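Local coordinates for capsid polyprotein (Turkey astrovirus 2, PDB 3TS3) that forms the globular spike domain projecting from the astrovirus capsid, as part of a polyprotein that probably self-assembles into an icosahedral T=3 immature shell, at residues C[102-106]-C[162-166]; C[140-144]-C[155-160]; C[36-42]-C[79-83]; C[145-151]-C[185-190]; C[56-60]-C[118-122]. All coordinates share one frame; numbering follows the deposited sequence.

Interaction 1: C[102-106]-C[162-166]; sequences MKTLK and DEKYI
Met102 and Tyr165 face each other with CA atoms 7.6 Å apart, and Lys106 and Glu163 with CA atoms 8.7 Å apart, so the two main chains lie too far from one another to bond directly. One side is a single, weakly bonded helical turn, 102-105. The other is the start of strand 164-171, entered through a G1 beta bulge in which Glu163, with a phi of 54°, and Lys164 both face Arg159.

The gap is filled by the ring of Tyr165, long and flat enough to span it. The sulfur of Met102 lies over the centre of one ring face, its SD 3.7 Å from the Tyr165 centroid and 12° off the normal, a Met-aromatic contact. Bends at chi2 and chi3 fold the flexible thioether over the ring, while Met102 CB touches Tyr165 CE1 at 3.6 Å. Leu105 adds a branched methyl, CD2, 3.8 Å from Tyr165 CE2, and Lys106 CG lies near the ring plane, beside Tyr165 OH.

Beyond CG the Lys106 chain runs fully extended, and its NZ forms a salt bridge with Glu163 OE1 at 2.9 Å, approaching nearly along the C-O axis. Glu163 was modelled in two conformers, so the bridge is certain for one of them only. A water reinforces it, accepting from Lys106 NZ at 2.7 Å and donating to Glu163 O at 2.8 Å.

Around this contact, Met102 and Leu105 also pack on Leu88 of strand 87-90, Thr104 reaches Leu4 of the second subunit, and strand 164-171 runs between strands 153-159 and 76-81.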
# COMPACT_ATOMS: atom_id res chain seq x y z
N MET C 102 3.07 -11.24 7.33
CA MET C 102 4.27 -11.22 8.14
C MET C 102 4.43 -12.58 8.83
O MET C 102 5.53 -13.06 9.02
CB MET C 102 4.27 -10.07 9.15
CG MET C 102 4.44 -8.67 8.51
SD MET C 102 5.90 -8.46 7.45
CE MET C 102 5.16 -8.72 5.83
N LYS C 103 3.32 -13.20 9.20
CA LYS C 103 3.40 -14.51 9.82
C LYS C 103 3.98 -15.59 8.90
O LYS C 103 4.88 -16.30 9.28
CB LYS C 103 2.01 -14.95 10.29
CG LYS C 103 1.98 -16.34 10.89
CD LYS C 103 0.56 -16.82 11.13
CE LYS C 103 -0.10 -16.05 12.24
NZ LYS C 103 -1.38 -16.73 12.59
N THR C 104 3.45 -15.69 7.69
CA THR C 104 3.98 -16.66 6.73
C THR C 104 5.43 -16.35 6.33
O THR C 104 6.22 -17.24 6.05
CB THR C 104 3.08 -16.85 5.49
OG1 THR C 104 3.10 -15.67 4.69
CG2 THR C 104 1.65 -17.18 5.89
N LEU C 105 5.77 -15.07 6.33
CA LEU C 105 7.10 -14.64 5.94
C LEU C 105 8.16 -15.16 6.91
O LEU C 105 9.32 -15.23 6.57
CB LEU C 105 7.16 -13.12 5.80
CG LEU C 105 8.41 -12.53 5.15
CD1 LEU C 105 8.66 -13.09 3.75
CD2 LEU C 105 8.28 -11.02 5.11
N LYS C 106 7.73 -15.55 8.10
CA LYS C 106 8.66 -16.05 9.11
C LYS C 106 9.33 -17.31 8.59
O LYS C 106 10.42 -17.66 9.00
CB LYS C 106 7.96 -16.33 10.44
CG LYS C 106 7.56 -15.10 11.21
CD LYS C 106 6.95 -15.44 12.57
CE LYS C 106 6.55 -14.18 13.31
NZ LYS C 106 5.93 -14.46 14.63
N ASP C 162 12.17 -10.32 19.68
CA ASP C 162 10.73 -10.21 19.92
C ASP C 162 9.86 -10.53 18.69
O ASP C 162 8.68 -10.24 18.69
CB ASP C 162 10.36 -8.87 20.55
CG ASP C 162 10.73 -7.70 19.68
OD1 ASP C 162 11.18 -7.94 18.56
OD2 ASP C 162 10.57 -6.55 20.12
N GLU C 163 10.45 -11.11 17.66
CA GLU C 163 9.76 -11.53 16.43
C GLU C 163 8.97 -10.43 15.79
O GLU C 163 7.87 -10.62 15.31
CB GLU C 163 8.89 -12.78 16.69
CG GLU C 163 9.70 -13.95 17.21
CD GLU C 163 8.93 -15.25 17.23
OE1 GLU C 163 7.93 -15.38 16.49
OE2 GLU C 163 9.35 -16.16 17.98
N LYS C 164 9.58 -9.25 15.74
CA LYS C 164 8.94 -8.09 15.15
C LYS C 164 9.63 -7.65 13.86
O LYS C 164 10.84 -7.63 13.77
CB LYS C 164 8.93 -6.91 16.12
CG LYS C 164 7.89 -6.99 17.22
CD LYS C 164 7.78 -5.64 17.91
CE LYS C 164 6.83 -5.68 19.07
NZ LYS C 164 6.79 -4.37 19.76
N TYR C 165 8.82 -7.30 12.87
CA TYR C 165 9.34 -6.76 11.62
C TYR C 165 9.37 -5.25 11.81
O TYR C 165 8.36 -4.62 12.05
CB TYR C 165 8.43 -7.11 10.45
CG TYR C 165 8.44 -8.57 10.06
CD1 TYR C 165 7.61 -9.48 10.69
CD2 TYR C 165 9.25 -9.01 9.04
CE1 TYR C 165 7.62 -10.80 10.32
CE2 TYR C 165 9.26 -10.32 8.67
CZ TYR C 165 8.43 -11.21 9.31
OH TYR C 165 8.45 -12.51 8.93
N ILE C 166 10.57 -4.68 11.71
CA ILE C 166 10.75 -3.28 11.97
C ILE C 166 11.09 -2.53 10.69
O ILE C 166 12.08 -2.83 10.05
CB ILE C 166 11.91 -3.08 12.96
CG1 ILE C 166 11.63 -3.84 14.25
CG2 ILE C 166 12.15 -1.60 13.22
CD1 ILE C 166 10.40 -3.35 14.98
O HOH W 1 5.48 -11.97 15.64

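Interaction 2: C[140-144]-C[155-160]; sequences GDPVI and ALFYRT
The beta hairpin of strands 142-148 and 153-159 is zipped together here by Ile144 and Leu156, an antiparallel hydrogen-bonded pair. Ile144 N donates to Leu156 O at 2.8 Å, and Leu156 N returns a straighter bond to Ile144 O at 3.0 Å (168° at the hydrogen). Further along, Tyr158 N gives a bond of 3.1 Å to Pro142 O. Pro142 has no N-H to send back, so the ladder ends there, and its ring instead lies beside the Tyr158 side chain, CB to CB 3.9 Å, with CG at the edge of the tyrosine ring.

Between these bonds lies the non-hydrogen-bonded pair Val143 and Phe157, whose CA atoms are 4.5 Å apart. With chi1 at 60°, Val143 swings CG2 anti to its own N and against the phenyl group, 3.3 Å from Phe157 CE1, a tight fit of a beta-branched residue to a flat one. Ile57 of strand 56-59 packs on both.

At the open end, Thr160 OG1 donates to Asp141 OD1 at 2.9 Å, on the syn side but 28° out of the carboxylate plane. The other oxygen, OD2, accepts from Ala138 N, so the short acid links the Thr160 hydroxyl to the backbone N of Ala138. Arg159 turns to the far side, toward Leu135 O and Asp162. Such pairing is typical of an antiparallel meander, which strand 164-171 continues by bonding along the outer side of 155-159.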
# COMPACT_ATOMS: atom_id res chain seq x y z
N GLY C 140 23.40 -10.11 13.17
CA GLY C 140 22.88 -11.24 12.44
C GLY C 140 21.38 -11.22 12.18
O GLY C 140 20.90 -12.06 11.46
N ASP C 141 20.66 -10.26 12.75
CA ASP C 141 19.22 -10.17 12.50
C ASP C 141 19.02 -9.89 11.02
O ASP C 141 19.79 -9.17 10.43
CB ASP C 141 18.59 -9.04 13.31
CG ASP C 141 18.26 -9.45 14.73
OD1 ASP C 141 18.36 -10.64 15.05
OD2 ASP C 141 17.90 -8.56 15.52
N PRO C 142 17.96 -10.43 10.44
CA PRO C 142 17.75 -10.20 9.01
C PRO C 142 17.55 -8.72 8.71
O PRO C 142 16.88 -8.03 9.46
CB PRO C 142 16.45 -10.95 8.74
CG PRO C 142 16.47 -12.10 9.70
CD PRO C 142 17.15 -11.56 10.94
N VAL C 143 18.17 -8.24 7.64
CA VAL C 143 17.96 -6.89 7.17
C VAL C 143 17.74 -6.89 5.66
O VAL C 143 18.38 -7.65 4.94
CB VAL C 143 19.09 -5.92 7.59
CG1 VAL C 143 20.44 -6.35 7.04
CG2 VAL C 143 18.76 -4.50 7.15
N ILE C 144 16.81 -6.07 5.20
CA ILE C 144 16.51 -6.00 3.78
C ILE C 144 16.53 -4.56 3.28
O ILE C 144 15.89 -3.70 3.85
CB ILE C 144 15.14 -6.63 3.46
CG1 ILE C 144 15.12 -8.11 3.85
CG2 ILE C 144 14.80 -6.45 1.98
CD1 ILE C 144 13.73 -8.73 3.84
N ALA C 155 15.24 0.47 5.40
CA ALA C 155 15.56 -0.90 5.76
C ALA C 155 14.41 -1.58 6.46
O ALA C 155 13.73 -0.98 7.27
CB ALA C 155 16.79 -0.93 6.65
N LEU C 156 14.21 -2.86 6.15
CA LEU C 156 13.25 -3.68 6.87
C LEU C 156 14.06 -4.70 7.66
O LEU C 156 14.85 -5.44 7.08
CB LEU C 156 12.29 -4.38 5.92
CG LEU C 156 11.29 -5.38 6.51
CD1 LEU C 156 10.30 -4.71 7.43
CD2 LEU C 156 10.57 -6.11 5.39
N PHE C 157 13.87 -4.72 8.97
CA PHE C 157 14.58 -5.64 9.83
C PHE C 157 13.61 -6.66 10.40
O PHE C 157 12.42 -6.39 10.51
CB PHE C 157 15.18 -4.92 11.04
CG PHE C 157 16.23 -3.89 10.72
CD1 PHE C 157 17.54 -4.27 10.47
CD2 PHE C 157 15.94 -2.55 10.77
CE1 PHE C 157 18.51 -3.33 10.21
CE2 PHE C 157 16.90 -1.60 10.51
CZ PHE C 157 18.19 -2.00 10.23
N TYR C 158 14.13 -7.82 10.77
CA TYR C 158 13.38 -8.75 11.58
C TYR C 158 14.14 -8.81 12.90
O TYR C 158 15.25 -9.33 12.95
CB TYR C 158 13.28 -10.12 10.93
CG TYR C 158 12.42 -11.10 11.70
CD1 TYR C 158 11.08 -10.85 11.90
CD2 TYR C 158 12.94 -12.27 12.19
CE1 TYR C 158 10.29 -11.73 12.60
CE2 TYR C 158 12.16 -13.16 12.88
CZ TYR C 158 10.83 -12.89 13.09
OH TYR C 158 10.04 -13.78 13.78
N ARG C 159 13.54 -8.28 13.96
CA ARG C 159 14.18 -8.31 15.27
C ARG C 159 13.78 -9.63 15.91
O ARG C 159 12.71 -9.77 16.46
CB ARG C 159 13.72 -7.13 16.13
CG ARG C 159 14.46 -7.01 17.47
CD ARG C 159 13.79 -6.05 18.44
NE ARG C 159 13.85 -4.66 18.02
CZ ARG C 159 12.81 -3.83 17.98
NH1 ARG C 159 11.60 -4.25 18.33
NH2 ARG C 159 12.99 -2.58 17.58
N THR C 160 14.69 -10.58 15.83
CA THR C 160 14.44 -11.95 16.24
C THR C 160 14.07 -12.08 17.71
O THR C 160 13.29 -12.94 18.07
CB THR C 160 15.63 -12.87 15.93
OG1 THR C 160 16.78 -12.44 16.65
CG2 THR C 160 15.95 -12.83 14.45

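Interaction 3: C[36-42]-C[79-83]; sequences LAAIPAA and ILDVT
An isolated beta bridge is the striking feature here: Ala41, in a loop, pairs with Asp81 at the end of its strand, and no further rung follows. Ala41 N reaches Asp81 O at 2.7 Å with an angle of 164° at the hydrogen, and Asp81 N reaches Ala41 O at 2.9 Å and 175°.

The acid also shapes the end of its own strand. With CG anti to the backbone N (chi1 175°), Asp81 turns OD1 back over the following residues, where Thr83 N donates to it at 3.0 Å from above the carboxylate plane, an Asx turn. Thr83 OG1 gives the same oxygen a second bond, on its syn lone pair, and itself accepts from Tyr165 N.

Beside the bridge the packing is wholly aliphatic. Leu80 spreads its two methyls, CD1 lying 3.7 Å from Pro40 CB and CD2 3.6 Å from Ala42 CB. Val82 presses CG1 to within 3.8 Å of Ala38 CB, and its other branch, CG2, meets Leu36 CD2 at 4.2 Å. The small alanines let the two chains come this close.

The loop joins the dimer interface, Ala38 N bonding to Tyr186 OH of the second subunit and Ala41 packing on Gln207 of that chain. Strand 34-37 lies between 87-90 and 187-189, while strand 76-81 is flanked by strands 47-52 and 164-171, with Ile79 packing on helix 129-135.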
# COMPACT_ATOMS: atom_id res chain seq x y z
N LEU C 36 6.14 -4.15 0.37
CA LEU C 36 5.61 -4.17 1.72
C LEU C 36 4.47 -3.17 1.82
O LEU C 36 4.66 -1.98 1.62
CB LEU C 36 6.69 -3.80 2.74
CG LEU C 36 6.21 -3.59 4.18
CD1 LEU C 36 5.75 -4.91 4.81
CD2 LEU C 36 7.30 -2.94 5.02
N ALA C 37 3.28 -3.67 2.15
CA ALA C 37 2.11 -2.84 2.39
C ALA C 37 1.70 -3.07 3.84
O ALA C 37 1.68 -4.19 4.31
CB ALA C 37 0.98 -3.21 1.43
N ALA C 38 1.43 -1.99 4.56
CA ALA C 38 1.09 -2.12 5.96
C ALA C 38 0.39 -0.88 6.50
O ALA C 38 0.51 0.20 5.94
CB ALA C 38 2.33 -2.42 6.78
N ILE C 39 -0.24 -1.04 7.66
CA ILE C 39 -0.53 0.08 8.55
C ILE C 39 0.53 -0.20 9.64
O ILE C 39 0.36 -1.10 10.44
CB ILE C 39 -1.91 0.02 9.21
CG1 ILE C 39 -3.02 -0.01 8.16
CG2 ILE C 39 -2.07 1.20 10.16
CD1 ILE C 39 -2.85 0.99 7.13
N PRO C 40 1.59 0.58 9.67
CA PRO C 40 2.61 0.39 10.70
C PRO C 40 2.10 0.84 12.06
O PRO C 40 1.18 1.62 12.14
CB PRO C 40 3.76 1.30 10.26
CG PRO C 40 3.44 1.68 8.84
CD PRO C 40 1.95 1.68 8.76
N ALA C 41 2.71 0.32 13.11
CA ALA C 41 2.36 0.74 14.46
C ALA C 41 3.55 1.48 15.06
O ALA C 41 4.69 1.11 14.83
CB ALA C 41 1.97 -0.44 15.31
N ALA C 42 3.24 2.53 15.80
CA ALA C 42 4.26 3.36 16.44
C ALA C 42 4.03 3.45 17.94
O ALA C 42 2.91 3.35 18.41
CB ALA C 42 4.26 4.75 15.84
N ILE C 79 11.26 4.32 13.69
CA ILE C 79 11.32 2.89 13.90
C ILE C 79 9.88 2.43 14.08
O ILE C 79 9.29 2.60 15.14
CB ILE C 79 12.13 2.57 15.16
CG1 ILE C 79 13.50 3.24 15.10
CG2 ILE C 79 12.30 1.08 15.34
CD1 ILE C 79 14.28 3.20 16.40
N LEU C 80 9.31 1.83 13.03
CA LEU C 80 7.91 1.42 13.06
C LEU C 80 7.76 -0.10 12.98
O LEU C 80 8.59 -0.78 12.40
CB LEU C 80 7.13 2.08 11.92
CG LEU C 80 7.10 3.61 11.91
CD1 LEU C 80 6.09 4.07 10.87
CD2 LEU C 80 6.73 4.14 13.28
N ASP C 81 6.69 -0.61 13.58
CA ASP C 81 6.43 -2.04 13.63
C ASP C 81 5.37 -2.38 12.58
O ASP C 81 4.29 -1.83 12.60
CB ASP C 81 5.91 -2.37 15.04
CG ASP C 81 5.49 -3.82 15.19
OD1 ASP C 81 5.93 -4.67 14.42
OD2 ASP C 81 4.70 -4.08 16.11
N VAL C 82 5.70 -3.27 11.65
CA VAL C 82 4.74 -3.68 10.63
C VAL C 82 4.27 -5.12 10.82
O VAL C 82 3.65 -5.69 9.96
CB VAL C 82 5.29 -3.46 9.20
CG1 VAL C 82 5.45 -1.98 8.93
CG2 VAL C 82 6.60 -4.20 9.01
N THR C 83 4.55 -5.69 11.99
CA THR C 83 4.23 -7.08 12.22
C THR C 83 2.75 -7.46 12.16
O THR C 83 2.40 -8.46 11.57
CB THR C 83 4.75 -7.52 13.60
OG1 THR C 83 6.11 -7.09 13.77
CG2 THR C 83 4.69 -9.03 13.75
O HOH W 2 1.41 -3.47 11.65

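Interaction 4: C[145-151]-C[185-190]; sequences SMGDTNG and LYFWNW
Gly147 and Trp188 form the hydrogen-bonded pair at the middle of a short antiparallel ladder, strand 145-148 against strand 187-189, whose axes run 142° apart within the large sheet of the spike. Among the backbone bonds, Gly147 N meets Trp188 O at 2.9 Å, and Trp188 N returns to Gly147 O at 2.8 Å. Trp190 N continues the ladder to Ser145 O at 2.9 Å, though it comes from well above the carbonyl plane.

Side-chain polar bonds close both ends. With its hydroxyl anti to the backbone N (chi1 164°), Ser145 donates from OG to Trp190 O at 2.8 Å; the same OG is also bonded to Arg153 NE. At the other end Asp148 OD1 accepts from Asn150 N, an Asx turn inside the type I turn 148-151, while a water joins Thr149 OG1 to Tyr186 N.

Packing contacts make up the rest. Asp148 CB lies over one face of Phe187 in a CH-pi contact, 4.0 Å from the ring centroid and 19° off the normal, and the Leu185 methyl CD1 lies against the carboxylate oxygen Asp148 OD2 at 3.5 Å. Tyr186 turns away to the second subunit, stacking on its Tyr186 and bonding to its Ala38 N. Trp190 NE1 bonds to Asp194 O, and Phe199 stacks on the indole.

The indole edge meets Gly147 CA, 3.7 Å from Trp190 CE3, where any CB would collide with the ring; Gly151, which suits its place by its positive phi, offers its carbonyl O to the same edge, 3.4 Å from Trp190 CZ3.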
# COMPACT_ATOMS: atom_id res chain seq x y z
N SER C 145 17.26 -4.32 2.20
CA SER C 145 17.30 -3.02 1.55
C SER C 145 15.99 -2.77 0.80
O SER C 145 15.59 -3.57 -0.01
CB SER C 145 18.48 -3.01 0.58
OG SER C 145 18.39 -1.95 -0.35
N MET C 146 15.35 -1.64 1.08
CA MET C 146 14.07 -1.24 0.59
C MET C 146 14.17 0.17 0.12
O MET C 146 15.01 0.94 0.51
CB MET C 146 12.98 -1.34 1.67
CG MET C 146 12.88 -2.69 2.40
SD MET C 146 12.19 -4.00 1.37
CE MET C 146 10.49 -3.47 1.16
N GLY C 147 13.16 0.61 -0.58
CA GLY C 147 12.96 2.00 -0.92
C GLY C 147 11.50 2.32 -1.06
O GLY C 147 10.71 1.46 -1.44
N ASP C 148 11.14 3.56 -0.74
CA ASP C 148 9.78 4.02 -0.94
C ASP C 148 9.59 4.42 -2.40
O ASP C 148 10.51 4.32 -3.19
CB ASP C 148 9.36 5.10 0.06
CG ASP C 148 10.01 6.44 -0.20
OD1 ASP C 148 10.58 6.62 -1.28
OD2 ASP C 148 9.93 7.29 0.70
N THR C 149 8.40 4.86 -2.75
CA THR C 149 8.06 5.15 -4.13
C THR C 149 8.76 6.39 -4.67
O THR C 149 8.70 6.66 -5.85
CB THR C 149 6.55 5.20 -4.36
OG1 THR C 149 5.93 5.92 -3.30
CG2 THR C 149 6.00 3.77 -4.37
N ASN C 150 9.42 7.14 -3.79
CA ASN C 150 10.21 8.29 -4.20
C ASN C 150 11.69 7.95 -4.33
O ASN C 150 12.50 8.82 -4.62
CB ASN C 150 10.07 9.44 -3.20
CG ASN C 150 8.69 10.03 -3.18
OD1 ASN C 150 8.03 10.11 -4.20
ND2 ASN C 150 8.25 10.45 -2.00
N GLY C 151 12.03 6.69 -4.12
CA GLY C 151 13.43 6.29 -4.14
C GLY C 151 14.23 6.66 -2.89
O GLY C 151 15.43 6.81 -2.95
N LEU C 185 3.91 5.49 2.52
CA LEU C 185 4.11 5.12 1.13
C LEU C 185 4.41 3.63 1.07
O LEU C 185 4.76 3.02 2.06
CB LEU C 185 5.31 5.86 0.55
CG LEU C 185 5.27 7.39 0.58
CD1 LEU C 185 6.56 7.95 0.01
CD2 LEU C 185 4.08 7.90 -0.19
N TYR C 186 4.24 3.05 -0.11
CA TYR C 186 4.60 1.66 -0.33
C TYR C 186 6.12 1.57 -0.30
O TYR C 186 6.80 2.50 -0.68
CB TYR C 186 4.14 1.19 -1.72
CG TYR C 186 2.67 0.87 -1.89
CD1 TYR C 186 2.12 -0.29 -1.38
CD2 TYR C 186 1.86 1.72 -2.61
CE1 TYR C 186 0.78 -0.57 -1.57
CE2 TYR C 186 0.53 1.45 -2.80
CZ TYR C 186 -0.00 0.30 -2.29
OH TYR C 186 -1.33 0.05 -2.50
N PHE C 187 6.62 0.43 0.14
CA PHE C 187 8.05 0.16 0.13
C PHE C 187 8.28 -1.06 -0.74
O PHE C 187 7.53 -2.01 -0.67
CB PHE C 187 8.59 -0.06 1.54
CG PHE C 187 8.81 1.22 2.30
CD1 PHE C 187 7.76 1.86 2.91
CD2 PHE C 187 10.07 1.78 2.38
CE1 PHE C 187 7.97 3.03 3.60
CE2 PHE C 187 10.27 2.94 3.06
CZ PHE C 187 9.23 3.57 3.67
N TRP C 188 9.32 -1.00 -1.56
CA TRP C 188 9.67 -2.09 -2.46
C TRP C 188 11.13 -2.50 -2.26
O TRP C 188 11.96 -1.67 -1.91
CB TRP C 188 9.46 -1.66 -3.91
CG TRP C 188 8.02 -1.46 -4.32
CD1 TRP C 188 7.25 -0.35 -4.12
CD2 TRP C 188 7.22 -2.38 -5.06
NE1 TRP C 188 6.01 -0.54 -4.66
CE2 TRP C 188 5.96 -1.77 -5.25
CE3 TRP C 188 7.43 -3.66 -5.57
CZ2 TRP C 188 4.93 -2.40 -5.92
CZ3 TRP C 188 6.41 -4.27 -6.24
CH2 TRP C 188 5.18 -3.65 -6.41
N ASN C 189 11.46 -3.77 -2.47
CA ASN C 189 12.84 -4.18 -2.28
C ASN C 189 13.79 -3.51 -3.28
O ASN C 189 13.45 -3.29 -4.43
CB ASN C 189 13.00 -5.70 -2.27
CG ASN C 189 13.01 -6.30 -3.66
OD1 ASN C 189 11.99 -6.35 -4.32
ND2 ASN C 189 14.16 -6.78 -4.08
N TRP C 190 14.96 -3.14 -2.80
CA TRP C 190 15.93 -2.40 -3.59
C TRP C 190 17.20 -3.22 -3.66
O TRP C 190 17.84 -3.47 -2.65
CB TRP C 190 16.13 -1.07 -2.86
CG TRP C 190 17.14 -0.09 -3.39
CD1 TRP C 190 18.34 -0.37 -3.97
CD2 TRP C 190 17.05 1.33 -3.32
NE1 TRP C 190 18.99 0.79 -4.29
CE2 TRP C 190 18.22 1.86 -3.89
CE3 TRP C 190 16.09 2.22 -2.83
CZ2 TRP C 190 18.45 3.22 -4.00
CZ3 TRP C 190 16.32 3.57 -2.93
CH2 TRP C 190 17.49 4.06 -3.50
O HOH W 3 3.50 4.83 -2.38

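Interaction 5: C[56-60]-C[118-122]; sequences SIGYR and QKYYP
Two backbone hydrogen bonds flank Tyr59 where it crosses the end of strand 117-119. Tyr121 N donates to Gly58 O at 2.9 Å, well above the carbonyl plane, and Arg60 N donates to Lys119 O at 2.9 Å. Lys119 O also takes a CA-H...O contact from Tyr59 CA at 3.1 Å. Gly58 suits this crossing because a CB there would run into Tyr121 O.

Strand 56-59 forms a two-stranded antiparallel sheet with 67-70, and the bridge of Tyr59 with Tyr120 attaches that small sheet to the large one, the touching chains running 112° apart.

Among the side chains, Gln118 bends at chi2 (-72°) and lays its aliphatic part along the Tyr59 ring, Gln118 CG 3.5 Å from Tyr59 CD1, with amide and ring planes 40° apart. Tyr121 CB packs on the main chain, 3.6 Å from Tyr59 C.

Of the charged groups, Arg60 makes a salt bridge to Glu139 through NH2, while its NE donates at 2.9 Å to a water that in turn donates to Tyr120 O at 2.9 Å. Lys119 makes a cation-pi contact with Tyr112. Its backbone N is buried by this contact and has no partner in the model.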
# COMPACT_ATOMS: atom_id res chain seq x y z
N SER C 56 24.08 5.09 7.46
CA SER C 56 24.20 3.84 6.72
C SER C 56 23.59 2.70 7.49
O SER C 56 23.42 2.78 8.70
CB SER C 56 25.66 3.51 6.43
OG SER C 56 26.30 3.00 7.58
N ILE C 57 23.29 1.62 6.78
CA ILE C 57 22.88 0.38 7.41
C ILE C 57 23.96 -0.65 7.07
O ILE C 57 24.26 -0.87 5.91
CB ILE C 57 21.53 -0.11 6.85
CG1 ILE C 57 20.40 0.87 7.22
CG2 ILE C 57 21.21 -1.50 7.38
CD1 ILE C 57 20.22 1.09 8.71
N GLY C 58 24.55 -1.25 8.09
CA GLY C 58 25.60 -2.22 7.88
C GLY C 58 25.15 -3.67 7.86
O GLY C 58 24.22 -4.05 8.56
N TYR C 59 25.83 -4.47 7.05
CA TYR C 59 25.54 -5.89 6.98
C TYR C 59 26.78 -6.72 6.72
O TYR C 59 27.81 -6.19 6.33
CB TYR C 59 24.43 -6.18 5.97
CG TYR C 59 24.73 -5.83 4.53
CD1 TYR C 59 25.17 -6.79 3.64
CD2 TYR C 59 24.53 -4.54 4.05
CE1 TYR C 59 25.42 -6.48 2.32
CE2 TYR C 59 24.77 -4.23 2.73
CZ TYR C 59 25.22 -5.20 1.87
OH TYR C 59 25.47 -4.90 0.55
N ARG C 60 26.68 -8.03 6.95
CA ARG C 60 27.81 -8.94 6.79
C ARG C 60 27.93 -9.49 5.38
O ARG C 60 26.94 -9.84 4.74
CB ARG C 60 27.73 -10.09 7.80
CG ARG C 60 28.79 -11.15 7.61
CD ARG C 60 28.59 -12.32 8.59
NE ARG C 60 28.45 -11.84 9.96
CZ ARG C 60 29.41 -11.87 10.87
NH1 ARG C 60 30.60 -12.36 10.56
NH2 ARG C 60 29.18 -11.41 12.09
N GLN C 118 20.10 -9.97 4.23
CA GLN C 118 21.45 -9.85 4.74
C GLN C 118 21.45 -9.95 6.26
O GLN C 118 20.40 -9.92 6.88
CB GLN C 118 22.12 -8.56 4.29
CG GLN C 118 22.10 -8.34 2.78
CD GLN C 118 23.03 -9.26 2.02
OE1 GLN C 118 23.88 -9.92 2.59
NE2 GLN C 118 22.87 -9.29 0.71
N LYS C 119 22.63 -10.08 6.85
CA LYS C 119 22.76 -10.20 8.28
C LYS C 119 23.20 -8.87 8.83
O LYS C 119 24.22 -8.34 8.44
CB LYS C 119 23.80 -11.27 8.64
CG LYS C 119 23.38 -12.68 8.27
CD LYS C 119 24.47 -13.68 8.57
CE LYS C 119 24.00 -15.10 8.33
NZ LYS C 119 24.91 -16.10 8.92
N TYR C 120 22.42 -8.33 9.75
CA TYR C 120 22.71 -7.01 10.28
C TYR C 120 24.09 -6.98 10.96
O TYR C 120 24.46 -7.89 11.67
CB TYR C 120 21.62 -6.59 11.26
CG TYR C 120 21.95 -5.34 12.03
CD1 TYR C 120 22.05 -4.12 11.39
CD2 TYR C 120 22.17 -5.38 13.39
CE1 TYR C 120 22.36 -2.98 12.08
CE2 TYR C 120 22.48 -4.25 14.09
CZ TYR C 120 22.57 -3.05 13.43
OH TYR C 120 22.87 -1.91 14.12
N TYR C 121 24.84 -5.93 10.68
CA TYR C 121 26.16 -5.75 11.28
C TYR C 121 26.28 -4.36 11.89
O TYR C 121 26.34 -3.37 11.19
CB TYR C 121 27.21 -5.94 10.18
CG TYR C 121 28.64 -6.06 10.68
CD1 TYR C 121 29.06 -7.16 11.41
CD2 TYR C 121 29.57 -5.08 10.38
CE1 TYR C 121 30.37 -7.27 11.84
CE2 TYR C 121 30.88 -5.18 10.80
CZ TYR C 121 31.27 -6.27 11.53
OH TYR C 121 32.58 -6.35 11.95
N PRO C 122 26.36 -4.29 13.22
CA PRO C 122 26.43 -3.01 13.91
C PRO C 122 27.65 -2.17 13.54
O PRO C 122 27.55 -0.96 13.47
CB PRO C 122 26.51 -3.41 15.38
CG PRO C 122 25.92 -4.75 15.44
CD PRO C 122 26.18 -5.42 14.14
O HOH W 4 26.42 -9.96 10.98

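Interactions 3, 1, 2 and 4 all reach the large antiparallel sheet, in that order across strands 76-81, 164-171, 153-159, 142-148 and 187-189, and interaction 5 hangs a small sheet on its edge. Interactions 2 and 4 share strand 142-148, their centres 16 Å apart on opposite sides of the chain's centre. Strand 164-171 joins three contacts: Ile166 N probably bonds to Phe157 O of interaction 2 at 2.8 Å, and Tyr165 O probably accepts from Val82 N of interaction 3 at 3.0 Å. Interaction 5 lies 9 Å from interaction 2, centre to centre. Interactions 3 and 4, probably linked by Leu36 N to Phe187 O at 2.8 Å, both touch the second subunit.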